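B-129 (Sulfolobus virus 1, PDB 2WBT) is a double zinc-finger protein essential for virus function that binds zinc and probably acts by binding DNA. Local coordinates at residues A[57-62]-A[103-108]. Sequence-based numbering, arbitrary orientation. Where two conformers were deposited one is given.
With ZN (zinc ion), chain D.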
ATOM      1  N   LEU A  57       7.389  -0.120   5.758  1.00 26.74           N
ATOM      2  CA  LEU A  57       8.572  -0.680   5.093  1.00 26.80           C
ATOM      3  C   LEU A  57       8.741  -2.173   5.394  1.00 26.86           C
ATOM      4  O   LEU A  57       9.136  -2.946   4.520  1.00 26.87           O
ATOM      5  CB  LEU A  57       9.834   0.080   5.512  1.00 26.80           C
ATOM      6  CG  LEU A  57       9.907   1.546   5.078  1.00 26.80           C
ATOM      7  CD1 LEU A  57      10.985   2.288   5.855  1.00 26.80           C
ATOM      8  CD2 LEU A  57      10.151   1.653   3.580  1.00 26.80           C
ATOM      9  N   ASP A  58       8.440  -2.566   6.631  1.00 26.93           N
ATOM     10  CA  ASP A  58       8.504  -3.972   7.048  1.00 26.99           C
ATOM     11  C   ASP A  58       7.329  -4.800   6.516  1.00 27.03           C
ATOM     12  O   ASP A  58       7.391  -6.031   6.491  1.00 27.04           O
ATOM     13  CB  ASP A  58       8.552  -4.068   8.577  1.00 26.99           C
ATOM     14  CG  ASP A  58       9.822  -3.475   9.161  1.00 27.00           C
ATOM     15  OD1 ASP A  58      10.867  -3.500   8.477  1.00 27.01           O
ATOM     16  OD2 ASP A  58       9.780  -2.989  10.310  1.00 27.01           O
ATOM     17  N   GLU A  59       6.265  -4.114   6.099  1.00 27.08           N
ATOM     18  CA  GLU A  59       5.076  -4.747   5.518  1.00 27.11           C
ATOM     19  C   GLU A  59       5.081  -4.707   3.982  1.00 27.14           C
ATOM     20  O   GLU A  59       4.132  -5.169   3.345  1.00 27.14           O
ATOM     21  CB  GLU A  59       3.816  -4.034   6.023  1.00 27.12           C
ATOM     22  CG  GLU A  59       3.570  -4.152   7.523  1.00 27.13           C
ATOM     23  CD  GLU A  59       2.488  -3.204   8.022  1.00 27.14           C
ATOM     24  OE1 GLU A  59       1.696  -2.700   7.196  1.00 27.15           O
ATOM     25  OE2 GLU A  59       2.430  -2.964   9.246  1.00 27.14           O
ATOM     26  N   SER A  60       6.143  -4.159   3.396  1.00 27.16           N
ATOM     27  CA  SER A  60       6.194  -3.894   1.952  1.00 27.18           C
ATOM     28  C   SER A  60       6.331  -5.162   1.112  1.00 27.20           C
ATOM     29  O   SER A  60       5.680  -5.298   0.075  1.00 27.20           O
ATOM     30  CB  SER A  60       7.344  -2.939   1.630  1.00 27.18           C
ATOM     31  OG  SER A  60       7.118  -1.660   2.194  1.00 27.18           O
ATOM     32  N   SER A  61       7.193  -6.072   1.559  1.00 27.22           N
ATOM     33  CA  SER A  61       7.354  -7.383   0.923  1.00 27.23           C
ATOM     34  C   SER A  61       6.005  -8.078   0.736  1.00 27.25           C
ATOM     35  O   SER A  61       5.744  -8.673  -0.309  1.00 27.25           O
ATOM     36  CB  SER A  61       8.270  -8.275   1.764  1.00 27.23           C
ATOM     37  OG  SER A  61       8.654  -9.434   1.044  1.00 27.23           O
ATOM     38  N   TYR A  62       5.159  -7.993   1.758  1.00 27.27           N
ATOM     39  CA  TYR A  62       3.816  -8.574   1.715  1.00 27.28           C
ATOM     40  C   TYR A  62       2.919  -7.871   0.694  1.00 27.30           C
ATOM     41  O   TYR A  62       2.193  -8.520  -0.062  1.00 27.30           O
ATOM     42  CB  TYR A  62       3.162  -8.505   3.098  1.00 27.28           C
ATOM     43  CG  TYR A  62       1.730  -8.983   3.103  1.00 27.28           C
ATOM     44  CD1 TYR A  62       1.432 -10.328   3.274  1.00 27.28           C
ATOM     45  CD2 TYR A  62       0.674  -8.095   2.919  1.00 27.27           C
ATOM     46  CE1 TYR A  62       0.120 -10.778   3.270  1.00 27.27           C
ATOM     47  CE2 TYR A  62      -0.640  -8.534   2.913  1.00 27.27           C
ATOM     48  CZ  TYR A  62      -0.912  -9.878   3.091  1.00 27.27           C
ATOM     49  OH  TYR A  62      -2.214 -10.320   3.088  1.00 27.27           O
ATOM     50  N   CYS A 103       0.206 -13.847  11.321  1.00 24.86           N
ATOM     51  CA  CYS A 103      -0.242 -12.872  10.331  1.00 24.86           C
ATOM     52  C   CYS A 103       0.943 -12.426   9.473  1.00 25.00           C
ATOM     53  O   CYS A 103       1.928 -11.910  10.019  1.00 25.02           O
ATOM     54  CB  CYS A 103      -0.901 -11.671  11.014  1.00 24.81           C
ATOM     55  SG  CYS A 103      -1.234 -10.275   9.905  1.00 24.43           S
ATOM     56  N   PRO A 104       0.843 -12.601   8.128  1.00 25.17           N
ATOM     57  CA  PRO A 104       1.968 -12.311   7.229  1.00 25.29           C
ATOM     58  C   PRO A 104       2.406 -10.845   7.267  1.00 25.42           C
ATOM     59  O   PRO A 104       3.495 -10.512   6.794  1.00 25.42           O
ATOM     60  CB  PRO A 104       1.405 -12.653   5.843  1.00 25.28           C
ATOM     61  CG  PRO A 104      -0.058 -12.529   5.989  1.00 25.23           C
ATOM     62  CD  PRO A 104      -0.342 -13.035   7.362  1.00 25.18           C
ATOM     63  N   VAL A 105       1.558  -9.992   7.836  1.00 25.57           N
ATOM     64  CA  VAL A 105       1.780  -8.553   7.874  1.00 25.68           C
ATOM     65  C   VAL A 105       2.460  -8.107   9.173  1.00 25.75           C
ATOM     66  O   VAL A 105       3.557  -7.550   9.141  1.00 25.76           O
ATOM     67  CB  VAL A 105       0.446  -7.788   7.711  1.00 25.69           C
ATOM     68  CG1 VAL A 105       0.702  -6.298   7.539  1.00 25.69           C
ATOM     69  CG2 VAL A 105      -0.343  -8.333   6.525  1.00 25.69           C
ATOM     70  N   CYS A 106       1.808  -8.362  10.304  1.00 25.78           N
ATOM     71  CA  CYS A 106       2.265  -7.856  11.614  1.00 25.88           C
ATOM     72  C   CYS A 106       2.986  -8.882  12.491  1.00 25.84           C
ATOM     73  O   CYS A 106       3.611  -8.509  13.482  1.00 25.74           O
ATOM     74  CB  CYS A 106       1.097  -7.258  12.394  1.00 25.87           C
ATOM     75  SG  CYS A 106       0.048  -8.473  13.208  1.00 26.14           S
ATOM     76  N   LYS A 107       2.877 -10.163  12.147  1.00 25.87           N
ATOM     77  CA  LYS A 107       3.614 -11.232  12.840  1.00 25.87           C
ATOM     78  C   LYS A 107       3.060 -11.593  14.218  1.00 25.83           C
ATOM     79  O   LYS A 107       3.772 -12.160  15.053  1.00 25.83           O
ATOM     80  CB  LYS A 107       5.103 -10.880  12.952  1.00 25.88           C
ATOM     81  CG  LYS A 107       5.762 -10.665  11.614  1.00 25.89           C
ATOM     82  CD  LYS A 107       6.003 -11.993  10.924  1.00 25.90           C
ATOM     83  CE  LYS A 107       6.081 -11.839   9.421  1.00 25.90           C
ATOM     84  NZ  LYS A 107       6.853 -12.946   8.792  1.00 25.90           N
ATOM     85  N   LYS A 108       1.786 -11.283  14.424  0.50 25.79           N
ATOM     86  CA  LYS A 108       1.078 -11.618  15.649  0.50 25.76           C
ATOM     87  C   LYS A 108       0.548 -13.048  15.541  0.50 25.69           C
ATOM     88  O   LYS A 108       0.156 -13.479  14.455  0.50 25.69           O
ATOM     89  CB  LYS A 108      -0.073 -10.640  15.845  0.50 25.77           C
ATOM     90  CG  LYS A 108      -0.793 -10.778  17.156  0.50 25.80           C
ATOM     91  CD  LYS A 108      -2.037  -9.928  17.171  0.50 25.84           C
ATOM     92  CE  LYS A 108      -3.010 -10.477  18.146  0.50 25.86           C
ATOM     93  NZ  LYS A 108      -4.200  -9.581  18.295  0.50 25.86           N
TER
HETATM   94 ZN    ZN D1131      -1.253  -8.703  11.535  1.00 38.91          ZN
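The chain leading into helix 60-72 meets the zinc knuckle 103-108 where E59 and V105 bring their CA atoms within 5.6 Å, and from there the first turn of the helix turns Y62 toward the knuckle. V105 is shared between two partners, one methyl to each. CG2 sits over one face of the Y62 ring, 3.7 Å from the centroid and 13° off the ring normal, a CH-pi contact centred on the ring. CG1, anti to the backbone N (chi1 -171°), instead meets the E59 side chain obliquely, touching E59 CG at 3.6 Å and the carboxylate carbon CD. On Y62, CG stands anti to the backbone N (chi1 175°), which directs the ring at the knuckle; there P104 comes in obliquely, laying CB and CG against Y62 CD1 and CE1. The phenol oxygen hydrogen-bonds to the backbone O of P78, in the first finger's knuckle, and L81 and I126 also touch the tyrosine.

The metal probably fixes the shape of the surface that receives this ring. C103 SG and C106 SG hold the zinc ion at 2.3 and 2.1 Å, with H119 and H124 completing the Cys2His2 site. C103 SG also accepts the N-H of V105 at 3.5 Å and a weak bond from C106 N, and K107 N closes the turn onto C103 O. P104 and V105, between the cysteines of the CxxC motif, thus face the helix from a backbone tied to the metal. The example illustrates how a zinc knuckle, probably stiffened by thiolate coordination, can offer an apolar outer surface to a neighbouring helix: cohesion here is dispersive and CH-pi in kind, and because the Y62 ring packs on the second finger while its hydroxyl bonds the first, one side chain joins the helix to both.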